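Local coordinates for histidine--tRNA ligase (Staphylococcus aureus, PDB 1QE0), which attaches L-histidine to its cognate tRNA(His) at the expense of ATP, working as a class II aminoacyl-tRNA synthetase homodimer, at residues Asn99-Leu104 with Ile132-Pro137. Numbering follows the deposited sequence.
Sequences NQPIKL and IGAENP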
loop_
_atom_site.group_PDB
_atom_site.type_symbol
_atom_site.label_atom_id
_atom_site.label_comp_id
_atom_site.label_asym_id
_atom_site.label_seq_id
_atom_site.Cartn_x
_atom_site.Cartn_y
_atom_site.Cartn_z
ATOM N N ASN A 99 -11.013 22.665 -0.213
ATOM C CA ASN A 99 -10.980 21.757 0.935
ATOM C C ASN A 99 -9.633 21.823 1.660
ATOM O O ASN A 99 -8.621 21.384 1.135
ATOM C CB ASN A 99 -11.273 20.329 0.460
ATOM C CG ASN A 99 -11.089 19.273 1.560
ATOM O OD1 ASN A 99 -10.880 19.584 2.729
ATOM N ND2 ASN A 99 -11.189 18.009 1.178
ATOM N N GLN A 100 -9.634 22.370 2.873
ATOM C CA GLN A 100 -8.432 22.495 3.675
ATOM C C GLN A 100 -8.780 22.142 5.128
ATOM O O GLN A 100 -9.930 22.262 5.533
ATOM C CB GLN A 100 -7.920 23.929 3.604
ATOM C CG GLN A 100 -7.544 24.431 2.234
ATOM C CD GLN A 100 -6.195 23.969 1.717
ATOM O OE1 GLN A 100 -5.206 23.873 2.452
ATOM N NE2 GLN A 100 -6.136 23.732 0.421
ATOM N N PRO A 101 -7.793 21.692 5.931
ATOM C CA PRO A 101 -6.386 21.496 5.562
ATOM C C PRO A 101 -6.205 20.319 4.616
ATOM O O PRO A 101 -7.086 19.464 4.488
ATOM C CB PRO A 101 -5.715 21.232 6.912
ATOM C CG PRO A 101 -6.779 20.536 7.694
ATOM C CD PRO A 101 -8.015 21.327 7.344
ATOM N N ILE A 102 -5.118 20.324 3.862
ATOM C CA ILE A 102 -4.845 19.206 2.972
ATOM C C ILE A 102 -4.319 18.074 3.871
ATOM O O ILE A 102 -3.251 18.187 4.477
ATOM C CB ILE A 102 -3.788 19.566 1.952
ATOM C CG1 ILE A 102 -4.311 20.641 1.028
ATOM C CG2 ILE A 102 -3.412 18.361 1.207
ATOM C CD1 ILE A 102 -5.768 20.440 0.725
ATOM N N LYS A 103 -5.144 17.053 4.055
ATOM C CA LYS A 103 -4.815 15.912 4.887
ATOM C C LYS A 103 -4.449 14.750 3.979
ATOM O O LYS A 103 -5.347 14.073 3.476
ATOM C CB LYS A 103 -6.043 15.577 5.700
ATOM C CG LYS A 103 -6.377 16.660 6.715
ATOM C CD LYS A 103 -7.741 16.471 7.342
ATOM C CE LYS A 103 -7.707 15.612 8.560
ATOM N NZ LYS A 103 -9.025 15.747 9.236
ATOM N N LEU A 104 -3.152 14.503 3.786
ATOM C CA LEU A 104 -2.653 13.451 2.889
ATOM C C LEU A 104 -1.768 12.398 3.578
ATOM O O LEU A 104 -1.060 12.717 4.542
ATOM C CB LEU A 104 -1.775 14.103 1.823
ATOM C CG LEU A 104 -2.238 15.117 0.776
ATOM C CD1 LEU A 104 -0.998 15.762 0.140
ATOM C CD2 LEU A 104 -3.095 14.473 -0.271
ATOM N N ILE A 132 -1.516 19.889 5.932
ATOM C CA ILE A 132 -0.979 21.225 5.637
ATOM C C ILE A 132 -2.093 22.292 5.470
ATOM O O ILE A 132 -3.168 22.031 4.926
ATOM C CB ILE A 132 -0.103 21.200 4.372
ATOM C CG1 ILE A 132 0.794 19.974 4.368
ATOM C CG2 ILE A 132 0.806 22.415 4.298
ATOM C CD1 ILE A 132 1.283 19.591 2.953
ATOM N N GLY A 133 -1.849 23.483 5.993
ATOM C CA GLY A 133 -2.810 24.550 5.887
ATOM C C GLY A 133 -3.769 24.786 7.033
ATOM O O GLY A 133 -4.883 25.242 6.789
ATOM N N ALA A 134 -3.378 24.516 8.275
ATOM C CA ALA A 134 -4.288 24.769 9.390
ATOM C C ALA A 134 -3.617 24.690 10.737
ATOM O O ALA A 134 -3.867 23.740 11.483
ATOM C CB ALA A 134 -5.453 23.802 9.351
ATOM N N GLU A 135 -2.795 25.679 11.079
ATOM C CA GLU A 135 -2.123 25.648 12.387
ATOM C C GLU A 135 -3.187 25.713 13.459
ATOM O O GLU A 135 -3.826 26.738 13.629
ATOM C CB GLU A 135 -1.179 26.822 12.551
ATOM C CG GLU A 135 -0.399 26.785 13.836
ATOM C CD GLU A 135 0.769 27.720 13.777
ATOM O OE1 GLU A 135 0.527 28.928 14.015
ATOM O OE2 GLU A 135 1.904 27.262 13.446
ATOM N N ASN A 136 -3.330 24.659 14.239
ATOM C CA ASN A 136 -4.401 24.660 15.204
ATOM C C ASN A 136 -4.239 23.491 16.160
ATOM O O ASN A 136 -4.109 22.342 15.740
ATOM C CB ASN A 136 -5.723 24.553 14.409
ATOM C CG ASN A 136 -6.944 24.321 15.277
ATOM O OD1 ASN A 136 -6.853 24.099 16.474
ATOM N ND2 ASN A 136 -8.102 24.331 14.655
ATOM N N PRO A 137 -4.190 23.773 17.463
ATOM C CA PRO A 137 -4.051 22.746 18.489
ATOM C C PRO A 137 -4.941 21.543 18.236
ATOM O O PRO A 137 -4.486 20.424 18.329
ATOM C CB PRO A 137 -4.497 23.475 19.742
ATOM C CG PRO A 137 -3.927 24.837 19.529
ATOM C CD PRO A 137 -4.123 25.120 18.054
#
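Ile102 and Ile132 form an antiparallel hydrogen-bonded pair where strand 102-111 begins and strand 123-132 ends. Each backbone N donates to the other residue's O. Ile102 N reaches Ile132 O over 2.8 Å, with an N-H...O angle of 147°. The return bond, from Ile132 N to Ile102 O, is also 2.8 Å long but straighter, at 161°. Both donors lie in the plane of the accepting carbonyl. The two isoleucine side chains emerge on the same face of the sheet.

Just before the strand, a cis peptide bond joins Gln100 to Pro101, and the proline directs its ring toward residues 132-134. Followed outward, Pro101 CB meets the most: it lies 3.3 Å from Ile132 O and 3.6 Å from Ala134 CB. Further round the ring, CG stands 3.9 Å from Ala134 CB and CD 4.1 Å from it, so the methyl sits over one face of the pyrrolidine, displaced toward its CB-CG side. Gln100, its chain bent at chi2, carries OE1 to within 3.7 Å of Ile132 O, two acceptors side by side with no bond between them. Gly133 has positive phi (96°), and its lack of a side chain leaves room for the glutamine OE1.

Beyond Ala134 the chain leaves the contact, and Asn136 N-caps helix 137-153 through OD1. Lys103, whose side chain sets out away from the 132-137 loop, forms salt bridges through NZ with Glu142 of that helix and with Asp360 of the second subunit, whose Leu364 packs on Gln100 and Ala134. The paired strand ends thus lie in the mixed sheet of the class II synthetase core, in contact with both the second subunit and helix 82-91, whose Tyr89 touches both isoleucines, and with strand 302-309 continuing the sheet beyond strand 123-132.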